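Local coordinates for protein muconate lactonizing enzyme (Corynebacterium glutamicum, PDB 3I4K) that belongs to the muconate lactonizing enzyme family of the enolase superfamily and binds a magnesium ion in its barrel domain, at residues A[23-27]-A[171-175]; A[34-39]-A[51-57]; A[60-64]-A[251-255]; A[72-77]-A[106-110]; A[269-275]-A[297-303]. One frame throughout, in Å; residues are numbered along the deposited sequence.

Interactions 1 and 3 join the N-terminal capping domain to the barrel, interactions 2 and 4 build the cap itself, and interaction 5 is barrel wall. The magnesium ion and acetic acid sit in interaction 3. The side chain of Lys-275, from interaction 5, comes within about 4 Å of the ion, and its NZ lies 3.0 Å from OD2 of the ligand Asp-251. Lys-171 of interaction 1 stands farther off, its side chain about 7 Å from the metal. Phe-26 CD1 meets Trp-60 CZ2 at 3.4 Å, tying interaction 1 to interaction 3. Interactions 2 and 4, with centres about 12 Å apart, pack sheet against helices, and Glu-64 of interaction 3 reaches Ala-106 of interaction 4.

Interaction 1 (A[23-27]-A[171-175])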
# COMPACT_ATOMS: atom_id res chain seq x y z
N PRO A 23 26.10 24.88 10.91
CA PRO A 23 25.98 24.93 9.45
C PRO A 23 25.92 23.49 8.93
O PRO A 23 26.75 22.67 9.30
CB PRO A 23 27.27 25.62 9.02
CG PRO A 23 27.59 26.49 10.19
CD PRO A 23 27.32 25.57 11.35
N HIS A 24 24.93 23.19 8.10
CA HIS A 24 24.80 21.83 7.57
C HIS A 24 25.24 21.84 6.11
O HIS A 24 24.52 22.30 5.23
CB HIS A 24 23.34 21.36 7.69
CG HIS A 24 23.21 19.89 7.90
ND1 HIS A 24 23.85 19.22 8.92
CD2 HIS A 24 22.52 18.95 7.20
CE1 HIS A 24 23.57 17.93 8.84
NE2 HIS A 24 22.77 17.74 7.81
N GLY A 25 26.44 21.32 5.86
CA GLY A 25 26.97 21.32 4.51
C GLY A 25 26.76 20.07 3.68
O GLY A 25 26.98 18.94 4.15
N PHE A 26 26.33 20.28 2.44
CA PHE A 26 26.10 19.19 1.50
C PHE A 26 27.19 19.20 0.44
O PHE A 26 28.16 19.97 0.52
CB PHE A 26 24.74 19.36 0.82
CG PHE A 26 23.57 19.35 1.77
CD1 PHE A 26 22.95 18.15 2.11
CD2 PHE A 26 23.09 20.54 2.32
CE1 PHE A 26 21.86 18.14 2.98
CE2 PHE A 26 22.00 20.53 3.19
CZ PHE A 26 21.39 19.33 3.52
N ALA A 27 27.03 18.36 -0.57
CA ALA A 27 28.00 18.26 -1.65
C ALA A 27 28.27 19.58 -2.35
O ALA A 27 29.41 19.91 -2.65
CB ALA A 27 27.55 17.21 -2.67
N LYS A 171 27.73 12.78 5.18
CA LYS A 171 27.51 13.36 3.86
C LYS A 171 28.87 13.61 3.21
O LYS A 171 29.84 13.91 3.90
CB LYS A 171 26.72 14.67 3.99
CG LYS A 171 25.23 14.49 4.33
CD LYS A 171 24.55 15.81 4.73
CE LYS A 171 23.02 15.72 4.74
NZ LYS A 171 22.41 14.77 5.72
N MSE A 172 28.95 13.45 1.90
CA MSE A 172 30.18 13.66 1.14
C MSE A 172 29.82 14.35 -0.16
O MSE A 172 28.66 14.66 -0.41
CB MSE A 172 30.83 12.32 0.78
CG MSE A 172 31.10 11.37 1.92
SE MSE A 172 31.91 9.73 1.24
CE MSE A 172 33.69 10.41 0.84
N GLY A 173 30.82 14.58 -1.01
CA GLY A 173 30.54 15.20 -2.29
C GLY A 173 31.10 16.59 -2.50
O GLY A 173 31.00 17.13 -3.60
N ALA A 174 31.68 17.16 -1.45
CA ALA A 174 32.26 18.49 -1.55
C ALA A 174 33.76 18.39 -1.81
O ALA A 174 34.47 17.63 -1.14
CB ALA A 174 32.00 19.29 -0.26
N GLY A 175 34.22 19.14 -2.80
CA GLY A 175 35.64 19.15 -3.11
C GLY A 175 36.20 17.88 -3.70
O GLY A 175 35.46 17.00 -4.15
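Lys-171 runs alongside the ring of Phe-26, and with that pair the capping domain meets the end of a barrel strand in this enolase-superfamily fold. The closest approach is 3.2 Å, from Lys-171 CE to Phe-26 CE1, with CE set obliquely to the ring; CD follows beside the ring atoms CD1 and CE1. The lysine is extended as far as CE and then bends at chi4 (63°), which carries NZ off the phenyl ring. His-24 crosses the lysine at about a right angle and turns its imidazole edge to it. His-24 NE2 is 3.6 Å from Lys-171 NZ, too far for a bond; the imidazole NE2 is buried without a partner in the model.

Farther along, Ala-27 backs onto the loop after strand 167-171. Its CB rests on Met-172 O (the residue is selenomethionine) and its CA comes within 4.0 Å of Gly-173 CA, an approach that suits a glycine there. Behind this first shell, Asp-180 of helix 177-189 accepts from Gly-173 N, Arg-183 donates to Lys-171 O, and the Trp-60 ring meets Phe-26. The contact finishes with a CA-H···O approach, Ala-174 CA to Ala-27 O at 3.4 Å.

Interaction 2 (A[34-39]-A[51-57]); sequences QHILLV and GEGVVPG
Gln-34 reaches across from strand 30-43 to hold the turn that follows strand 48-53. From CB its chain leaves opposite the backbone N (chi1 175°), which brings Gln-34 CG within 4.2 Å of Val-54 CG2; the bend at chi2 (66°) then turns CD and the amide toward Val-55 and Gly-57. CD lies near the carbonyl of Val-55. Gln-34 OE1 takes two N-H groups: Gly-57 N at 3.3 Å, in the carbonyl plane on a lone pair, and the residue's own neighbour His-35 N at 3.0 Å, tilted out of that plane. Gln-34 NE2 presses on Val-54 CG2 at 3.2 Å, donates to Leu-305 O in the barrel and only weakly to Val-55 O. The amide is thereby held from both ends against the inverse gamma turn at Pro-56.

Beyond it the two strands pair as an antiparallel hairpin. Leu-37 and Gly-53 form a hydrogen-bonded pair, Leu-37 N to Gly-53 O being 2.8 Å, and Val-39 with Gly-51 forms the next. Between them, Glu-52 lies on the Leu-38 side, its CG 3.5 Å from Ile-36 CG2. Its carboxylate is taken up by Tyr-340 OH and the backbone N-H groups of Gly-307 and Gly-310, near the start of helix 308-320. Strand 8-25 flanks strand 30-43 in the sheet, while Leu-37 packs on Met-69 and Val-73 of helix 66-81.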
# COMPACT_ATOMS: atom_id res chain seq x y z
N GLN A 34 16.71 25.87 7.71
CA GLN A 34 15.86 25.05 6.87
C GLN A 34 14.66 25.88 6.46
O GLN A 34 14.19 26.74 7.20
CB GLN A 34 15.41 23.79 7.61
CG GLN A 34 14.40 22.93 6.85
CD GLN A 34 14.98 22.29 5.58
OE1 GLN A 34 15.58 22.97 4.75
NE2 GLN A 34 14.77 20.98 5.43
N HIS A 35 14.17 25.62 5.25
CA HIS A 35 13.02 26.32 4.70
C HIS A 35 11.89 25.32 4.68
O HIS A 35 12.00 24.24 4.10
CB HIS A 35 13.33 26.82 3.29
CG HIS A 35 14.68 27.45 3.17
ND1 HIS A 35 15.05 28.56 3.90
CD2 HIS A 35 15.77 27.10 2.44
CE1 HIS A 35 16.31 28.86 3.63
NE2 HIS A 35 16.77 27.99 2.75
N ILE A 36 10.79 25.68 5.32
CA ILE A 36 9.65 24.79 5.41
C ILE A 36 8.37 25.45 4.95
O ILE A 36 8.04 26.56 5.37
CB ILE A 36 9.50 24.33 6.87
CG1 ILE A 36 10.82 23.71 7.34
CG2 ILE A 36 8.34 23.35 7.00
CD1 ILE A 36 10.87 23.38 8.81
N LEU A 37 7.64 24.77 4.07
CA LEU A 37 6.37 25.29 3.62
C LEU A 37 5.33 24.64 4.51
O LEU A 37 4.91 23.51 4.25
CB LEU A 37 6.07 24.92 2.17
CG LEU A 37 4.69 25.46 1.75
CD1 LEU A 37 4.79 26.97 1.59
CD2 LEU A 37 4.23 24.81 0.45
N LEU A 38 4.93 25.33 5.58
CA LEU A 38 3.93 24.79 6.49
C LEU A 38 2.56 24.98 5.86
O LEU A 38 2.09 26.10 5.71
CB LEU A 38 4.00 25.51 7.84
CG LEU A 38 3.10 25.00 8.97
CD1 LEU A 38 3.52 23.59 9.38
CD2 LEU A 38 3.22 25.94 10.16
N VAL A 39 1.94 23.88 5.46
CA VAL A 39 0.63 23.94 4.83
C VAL A 39 -0.43 23.50 5.84
O VAL A 39 -0.21 22.57 6.61
CB VAL A 39 0.58 23.00 3.59
CG1 VAL A 39 -0.78 23.11 2.91
CG2 VAL A 39 1.68 23.38 2.60
N GLY A 51 0.81 20.11 7.41
CA GLY A 51 1.71 19.31 6.59
C GLY A 51 2.87 20.17 6.14
O GLY A 51 2.73 21.39 6.06
N GLU A 52 4.01 19.55 5.85
CA GLU A 52 5.20 20.29 5.42
C GLU A 52 5.65 20.11 3.97
O GLU A 52 5.76 19.00 3.47
CB GLU A 52 6.39 19.94 6.33
CG GLU A 52 6.36 20.60 7.71
CD GLU A 52 7.61 20.32 8.51
OE1 GLU A 52 8.64 19.96 7.90
OE2 GLU A 52 7.59 20.47 9.74
N GLY A 53 5.91 21.24 3.31
CA GLY A 53 6.43 21.22 1.95
C GLY A 53 7.90 21.51 2.20
O GLY A 53 8.28 22.67 2.36
N VAL A 54 8.74 20.48 2.24
CA VAL A 54 10.14 20.67 2.56
C VAL A 54 11.14 19.73 1.86
O VAL A 54 10.89 18.54 1.72
CB VAL A 54 10.32 20.51 4.10
CG1 VAL A 54 9.78 19.15 4.54
CG2 VAL A 54 11.77 20.67 4.49
N VAL A 55 12.27 20.30 1.43
CA VAL A 55 13.35 19.57 0.78
C VAL A 55 14.62 19.85 1.58
O VAL A 55 14.68 20.80 2.34
CB VAL A 55 13.58 20.03 -0.68
CG1 VAL A 55 12.40 19.63 -1.54
CG2 VAL A 55 13.81 21.54 -0.73
N PRO A 56 15.67 19.02 1.40
CA PRO A 56 16.93 19.20 2.13
C PRO A 56 17.71 20.46 1.78
O PRO A 56 18.65 20.41 0.99
CB PRO A 56 17.72 17.94 1.76
CG PRO A 56 16.68 16.96 1.35
CD PRO A 56 15.72 17.81 0.57
N GLY A 57 17.31 21.60 2.35
CA GLY A 57 18.03 22.84 2.09
C GLY A 57 17.56 23.72 0.93
O GLY A 57 17.28 24.90 1.12

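Interaction 3 (A[60-64]-A[251-255]). With MG (magnesium ion), chain J; ACY (acetic acid), chain I.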
# COMPACT_ATOMS: atom_id res chain seq x y z
N TRP A 60 18.55 22.28 -5.00
CA TRP A 60 19.71 21.55 -5.51
C TRP A 60 19.47 20.05 -5.39
O TRP A 60 20.03 19.26 -6.16
CB TRP A 60 20.97 21.91 -4.70
CG TRP A 60 20.88 21.44 -3.27
CD1 TRP A 60 20.30 22.10 -2.22
CD2 TRP A 60 21.28 20.15 -2.76
NE1 TRP A 60 20.31 21.31 -1.10
CE2 TRP A 60 20.90 20.11 -1.40
CE3 TRP A 60 21.91 19.04 -3.33
CZ2 TRP A 60 21.13 18.99 -0.59
CZ3 TRP A 60 22.14 17.92 -2.52
CH2 TRP A 60 21.75 17.91 -1.17
N TRP A 61 18.65 19.65 -4.42
CA TRP A 61 18.38 18.23 -4.21
C TRP A 61 17.56 17.62 -5.35
O TRP A 61 17.97 16.62 -5.93
CB TRP A 61 17.64 18.02 -2.87
CG TRP A 61 17.71 16.60 -2.38
CD1 TRP A 61 18.59 16.09 -1.46
CD2 TRP A 61 16.90 15.50 -2.81
NE1 TRP A 61 18.38 14.74 -1.30
CE2 TRP A 61 17.35 14.35 -2.11
CE3 TRP A 61 15.85 15.37 -3.72
CZ2 TRP A 61 16.77 13.09 -2.29
CZ3 TRP A 61 15.27 14.11 -3.90
CH2 TRP A 61 15.74 12.99 -3.19
N GLY A 62 16.42 18.22 -5.68
CA GLY A 62 15.60 17.65 -6.74
C GLY A 62 14.82 18.58 -7.63
O GLY A 62 14.01 18.12 -8.44
N GLY A 63 15.02 19.89 -7.50
CA GLY A 63 14.30 20.81 -8.36
C GLY A 63 13.09 21.51 -7.77
O GLY A 63 12.53 22.42 -8.39
N GLU A 64 12.68 21.08 -6.59
CA GLU A 64 11.55 21.72 -5.93
C GLU A 64 12.06 22.52 -4.76
O GLU A 64 13.04 22.15 -4.12
CB GLU A 64 10.55 20.68 -5.43
CG GLU A 64 9.58 20.21 -6.49
CD GLU A 64 8.52 19.31 -5.91
OE1 GLU A 64 8.69 18.06 -5.97
OE2 GLU A 64 7.53 19.86 -5.38
N ASP A 251 18.14 6.87 -2.93
CA ASP A 251 17.43 8.03 -2.41
C ASP A 251 16.88 8.84 -3.58
O ASP A 251 15.71 8.71 -3.90
CB ASP A 251 18.38 8.89 -1.55
CG ASP A 251 17.65 9.98 -0.78
OD1 ASP A 251 16.43 10.16 -1.00
OD2 ASP A 251 18.31 10.66 0.03
N GLU A 252 17.71 9.65 -4.24
CA GLU A 252 17.19 10.42 -5.36
C GLU A 252 16.70 9.53 -6.49
O GLU A 252 15.90 9.97 -7.31
CB GLU A 252 18.20 11.45 -5.90
CG GLU A 252 19.63 11.32 -5.42
CD GLU A 252 19.87 11.84 -4.01
OE1 GLU A 252 20.23 13.03 -3.84
OE2 GLU A 252 19.70 11.06 -3.07
N SER A 253 17.17 8.29 -6.56
CA SER A 253 16.71 7.37 -7.60
C SER A 253 15.27 6.92 -7.36
O SER A 253 14.61 6.45 -8.29
CB SER A 253 17.59 6.12 -7.67
OG SER A 253 18.87 6.39 -8.21
N VAL A 254 14.77 7.03 -6.13
CA VAL A 254 13.42 6.57 -5.84
C VAL A 254 12.49 7.58 -5.17
O VAL A 254 12.59 7.82 -3.97
CB VAL A 254 13.42 5.29 -4.94
CG1 VAL A 254 11.97 4.86 -4.63
CG2 VAL A 254 14.17 4.14 -5.64
N TRP A 255 11.59 8.15 -5.95
CA TRP A 255 10.59 9.11 -5.44
C TRP A 255 9.20 8.46 -5.58
O TRP A 255 8.35 8.56 -4.69
CB TRP A 255 10.54 10.38 -6.29
CG TRP A 255 11.71 11.30 -6.29
CD1 TRP A 255 13.03 10.98 -6.39
CD2 TRP A 255 11.63 12.73 -6.42
NE1 TRP A 255 13.78 12.12 -6.59
CE2 TRP A 255 12.95 13.21 -6.61
CE3 TRP A 255 10.57 13.65 -6.40
CZ2 TRP A 255 13.23 14.57 -6.79
CZ3 TRP A 255 10.85 15.01 -6.57
CH2 TRP A 255 12.18 15.45 -6.77
MG MG J . 20.10 11.09 0.86
C ACY I . 19.26 13.29 2.03
O ACY I . 19.59 13.36 0.86
OXT ACY I . 19.31 12.12 2.67
CH3 ACY I . 18.78 14.51 2.77
O HOH W 1 20.17 15.52 -5.37
O HOH W 2 20.97 10.85 -1.03
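Trp-61 inserts its indole between Asp-251, Glu-252 and Trp-255, and this is the tight part of the contact. Its six-membered edge carries Asp-251 OD1 near the ring plane, 3.2 Å from Trp-61 CZ2, while Trp-61 CZ3 touches Trp-255 CZ2 at 3.6 Å. The two indoles slide past each other in opposite directions and meet obliquely, planes 48° apart. Glu-252 OE1 lies over one face of the Trp-61 ring, 3.4 Å above its plane and toward the rim, and a water links that oxygen to the Trp-61 carbonyl. Having CG opposite the backbone N (chi1 -162°) swings the ring to the metal site, where Trp-61 NE1 gives a nearly straight bond (162°) of 2.8 Å to O of acetic acid. That acetic acid, probably from the crystallisation liquor, chelates the magnesium ion through both oxygens. Asp-251 OD2 binds the ion at 2.0 Å, and Asp-200, Glu-226 and a water complete its shell. Lys-278 pairs with Asp-251 OD1, and Lys-275 bonds to OD2; these neighbours would help fix the carboxylate's rotation.

The looser side is the outer rim of Trp-255, which is partly exposed. It has Gly-62 O at its edge, 3.6 Å from Trp-255 CH2, and Glu-64 OE1 at 3.8 Å from Trp-255 CZ3.

Residues 60-64 lead from strand 48-53 into helix 66-81, and residues 251-255 from barrel strand 247-250 into helix 257-266; Glu-64 OE2 accepts from Ala-106 N near the start of helix 104-121.

Interaction 4 (A[72-77]-A[106-110])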
# COMPACT_ATOMS: atom_id res chain seq x y z
N LEU A 72 2.72 26.07 -6.39
CA LEU A 72 1.90 24.94 -6.80
C LEU A 72 0.76 24.65 -5.82
O LEU A 72 -0.38 24.42 -6.23
CB LEU A 72 2.78 23.70 -7.00
CG LEU A 72 3.66 23.76 -8.27
CD1 LEU A 72 4.62 22.57 -8.32
CD2 LEU A 72 2.75 23.77 -9.50
N VAL A 73 1.06 24.66 -4.52
CA VAL A 73 0.03 24.42 -3.51
C VAL A 73 -1.04 25.50 -3.60
O VAL A 73 -2.23 25.21 -3.75
CB VAL A 73 0.61 24.43 -2.08
CG1 VAL A 73 -0.52 24.36 -1.06
CG2 VAL A 73 1.56 23.25 -1.89
N ASP A 74 -0.62 26.76 -3.54
CA ASP A 74 -1.55 27.88 -3.60
C ASP A 74 -2.34 27.97 -4.91
O ASP A 74 -3.57 27.96 -4.90
CB ASP A 74 -0.83 29.21 -3.37
CG ASP A 74 -0.36 29.37 -1.93
OD1 ASP A 74 -0.85 28.63 -1.06
OD2 ASP A 74 0.48 30.26 -1.68
N GLY A 75 -1.62 28.03 -6.03
CA GLY A 75 -2.29 28.17 -7.31
C GLY A 75 -2.88 26.98 -8.03
O GLY A 75 -3.71 27.18 -8.92
N TYR A 76 -2.50 25.76 -7.68
CA TYR A 76 -3.03 24.60 -8.39
C TYR A 76 -3.59 23.46 -7.55
O TYR A 76 -4.66 22.94 -7.86
CB TYR A 76 -1.97 24.04 -9.34
CG TYR A 76 -1.40 25.05 -10.30
CD1 TYR A 76 -0.34 25.88 -9.92
CD2 TYR A 76 -1.94 25.21 -11.57
CE1 TYR A 76 0.17 26.83 -10.80
CE2 TYR A 76 -1.44 26.17 -12.45
CZ TYR A 76 -0.39 26.97 -12.06
OH TYR A 76 0.10 27.92 -12.92
N LEU A 77 -2.88 23.06 -6.51
CA LEU A 77 -3.32 21.95 -5.67
C LEU A 77 -4.46 22.28 -4.71
O LEU A 77 -5.51 21.64 -4.72
CB LEU A 77 -2.13 21.40 -4.86
CG LEU A 77 -0.88 21.01 -5.65
CD1 LEU A 77 0.16 20.45 -4.70
CD2 LEU A 77 -1.23 19.97 -6.71
N ALA A 106 5.55 18.95 -3.17
CA ALA A 106 4.46 19.89 -2.93
C ALA A 106 3.21 19.13 -2.50
O ALA A 106 2.52 19.51 -1.55
CB ALA A 106 4.18 20.70 -4.18
N LYS A 107 2.92 18.04 -3.21
CA LYS A 107 1.75 17.21 -2.93
C LYS A 107 1.80 16.56 -1.55
O LYS A 107 0.77 16.42 -0.89
CB LYS A 107 1.61 16.14 -4.02
CG LYS A 107 1.31 16.71 -5.40
CD LYS A 107 1.42 15.64 -6.49
CE LYS A 107 0.98 16.17 -7.85
NZ LYS A 107 1.30 15.22 -8.96
N ALA A 108 2.98 16.15 -1.11
CA ALA A 108 3.11 15.51 0.19
C ALA A 108 2.55 16.38 1.32
O ALA A 108 1.95 15.87 2.27
CB ALA A 108 4.57 15.17 0.46
N ALA A 109 2.75 17.69 1.22
CA ALA A 109 2.24 18.58 2.25
C ALA A 109 0.72 18.52 2.29
O ALA A 109 0.13 18.41 3.36
CB ALA A 109 2.70 20.01 1.99
N VAL A 110 0.09 18.58 1.12
CA VAL A 110 -1.37 18.52 1.05
C VAL A 110 -1.87 17.20 1.65
O VAL A 110 -2.85 17.18 2.40
CB VAL A 110 -1.87 18.65 -0.40
CG1 VAL A 110 -3.39 18.61 -0.43
CG2 VAL A 110 -1.36 19.94 -1.02
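With CG opposite its carbonyl carbon (chi1 -53°) and the chain extended at chi2, Leu-77 drives CD1 out from its helix into the side of helix 104-121. There the Leu-77 CD1 methyl settles among three groups: Ala-106 CB at 4.1 Å, Lys-107 CG at 4.0 Å and Val-110 CG2, also at 4.0 Å. Val-73, one turn earlier, has CG1 opposite its backbone N (chi1 172°), which lets its two methyls straddle the neighbour: CG2 comes over the Ala-106 carbonyl oxygen at 3.9 Å, and CG1 makes a looser approach to Val-110 CG2. Leu-72 adds its CB against Ala-106 CB, 4.3 Å away. Small Ala-106 thus receives side chains from all three residues.

The segments cross at -80°, nearly perpendicular, with axes 10.2 Å apart, so the touching patch is compact. Leu-72 O accepts from both Tyr-76 N and Leu-77 N, a wider pi-type turn just where Leu-77 projects. Lys-107 lends only the start of its chain; NZ is engaged by Glu-97 and by the carbonyls of Val-100 and Arg-102. The beta-sheet of the cap lies alongside, with Leu-37 on Val-73 and Val-39 on Ala-109.

The side chains meet through aliphatic carbons, with methyls also resting on helix backbone atoms, all at ordinary van der Waals separations, which implies that shape and burial of hydrocarbon, rather than directional bonds, set how these two cap helices fit.

Interaction 5 (A[269-275]-A[297-303])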
# COMPACT_ATOMS: atom_id res chain seq x y z
N ALA A 269 19.68 -1.75 -5.43
CA ALA A 269 19.90 -1.39 -4.04
C ALA A 269 19.25 -2.31 -3.01
O ALA A 269 18.12 -2.78 -3.20
CB ALA A 269 19.41 0.04 -3.80
N ASP A 270 19.96 -2.53 -1.91
CA ASP A 270 19.48 -3.35 -0.81
C ASP A 270 18.50 -2.56 0.03
O ASP A 270 17.61 -3.12 0.67
CB ASP A 270 20.63 -3.78 0.09
CG ASP A 270 21.57 -4.75 -0.58
OD1 ASP A 270 22.58 -5.14 0.05
OD2 ASP A 270 21.32 -5.13 -1.74
N VAL A 271 18.65 -1.24 0.02
CA VAL A 271 17.78 -0.41 0.84
C VAL A 271 17.21 0.79 0.09
O VAL A 271 17.85 1.34 -0.80
CB VAL A 271 18.55 0.11 2.08
CG1 VAL A 271 17.58 0.71 3.11
CG2 VAL A 271 19.37 -1.03 2.67
N ILE A 272 16.00 1.19 0.47
CA ILE A 272 15.36 2.35 -0.14
C ILE A 272 15.10 3.41 0.94
O ILE A 272 14.50 3.12 1.98
CB ILE A 272 14.01 1.99 -0.79
CG1 ILE A 272 14.25 1.17 -2.06
CG2 ILE A 272 13.23 3.27 -1.12
CD1 ILE A 272 12.99 0.86 -2.82
N ALA A 273 15.55 4.63 0.68
CA ALA A 273 15.35 5.74 1.62
C ALA A 273 13.93 6.24 1.41
O ALA A 273 13.67 7.01 0.49
CB ALA A 273 16.36 6.86 1.35
N LEU A 274 13.01 5.79 2.26
CA LEU A 274 11.62 6.18 2.16
C LEU A 274 11.33 7.43 2.98
O LEU A 274 11.57 7.48 4.18
CB LEU A 274 10.75 4.99 2.60
CG LEU A 274 9.31 4.98 3.11
CD1 LEU A 274 8.52 6.21 2.73
CD2 LEU A 274 8.66 3.71 2.57
N LYS A 275 10.83 8.46 2.30
CA LYS A 275 10.51 9.74 2.93
C LYS A 275 9.10 10.13 2.51
O LYS A 275 8.80 10.23 1.31
CB LYS A 275 11.49 10.82 2.45
CG LYS A 275 12.95 10.44 2.54
CD LYS A 275 13.85 11.58 2.04
CE LYS A 275 15.32 11.21 2.11
NZ LYS A 275 16.20 12.20 1.45
N LEU A 297 13.44 -5.65 -0.59
CA LEU A 297 14.28 -4.49 -0.32
C LEU A 297 13.87 -3.80 0.98
O LEU A 297 12.70 -3.46 1.18
CB LEU A 297 14.22 -3.50 -1.48
CG LEU A 297 14.51 -4.04 -2.89
CD1 LEU A 297 14.65 -2.86 -3.85
CD2 LEU A 297 15.78 -4.87 -2.92
N ALA A 298 14.83 -3.60 1.87
CA ALA A 298 14.54 -2.94 3.15
C ALA A 298 14.20 -1.47 2.92
O ALA A 298 14.65 -0.87 1.95
CB ALA A 298 15.75 -3.05 4.06
N CYS A 299 13.39 -0.92 3.82
CA CYS A 299 13.05 0.50 3.76
C CYS A 299 13.61 1.17 5.02
O CYS A 299 13.54 0.63 6.12
CB CYS A 299 11.53 0.71 3.69
SG CYS A 299 10.76 0.35 2.08
N HIS A 300 14.21 2.34 4.82
CA HIS A 300 14.80 3.13 5.90
C HIS A 300 13.87 4.33 6.12
O HIS A 300 13.36 4.91 5.16
CB HIS A 300 16.18 3.61 5.47
CG HIS A 300 16.91 4.41 6.52
ND1 HIS A 300 17.42 3.85 7.67
CD2 HIS A 300 17.30 5.71 6.54
CE1 HIS A 300 18.10 4.76 8.34
NE2 HIS A 300 18.04 5.90 7.68
N GLY A 301 13.63 4.70 7.38
CA GLY A 301 12.79 5.85 7.65
C GLY A 301 13.64 7.09 7.40
O GLY A 301 14.15 7.69 8.35
N ALA A 302 13.80 7.46 6.13
CA ALA A 302 14.62 8.60 5.74
C ALA A 302 13.98 9.97 5.94
O ALA A 302 12.75 10.10 6.03
CB ALA A 302 15.07 8.44 4.27
N THR A 303 14.82 10.99 5.99
CA THR A 303 14.37 12.35 6.21
C THR A 303 14.84 13.33 5.15
O THR A 303 15.92 13.18 4.57
CB THR A 303 14.85 12.88 7.58
OG1 THR A 303 14.27 14.16 7.83
CG2 THR A 303 16.36 12.99 7.62
O HOH W 3 10.49 8.57 6.34
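Val-271 pushes its CG1 methyl into the hollow between two residues of the adjacent strand, 4.3 Å from Ala-298 CB and 4.0 Å from His-300 CB. On the other face of the sheet the knobs are larger: Leu-274 CD2 lies against Cys-299 SG at 4.0 Å, and Ile-272 CD1 meets Leu-297 CD1. That face is covered by helix 282-294, where Ala-289 and Ala-292 receive Leu-274, Ile-272 and Cys-299. At the N-terminal end of the pair, Leu-297 folds CD2 onto the Ala-269 carbonyl.

A tight fit forms around Ala-302. Its CB sits in the angle between Ala-273 CB, 3.6 Å away, and the Lys-275 chain, whose CG is only 3.4 Å from it, tighter than a usual carbon contact. The inverse gamma turn centred on Gly-301 precedes this alanine. Lys-275 runs fully extended beyond CG, passes CE by Thr-303 O at 3.2 Å, and carries its NZ to the magnesium site.

Backbone bonds hold the register, alternating from Ile-272 N to Ala-298 O (2.9 Å) and from His-300 N to Ile-272 O (3.0 Å), the latter nearly straight at 171°. Parallel neighbours joined through helix 282-294 make a beta-alpha-beta crossover, the repeating unit of the TIM-type barrel, the C-terminal ends of whose strands carry the metal site in the enolase superfamily.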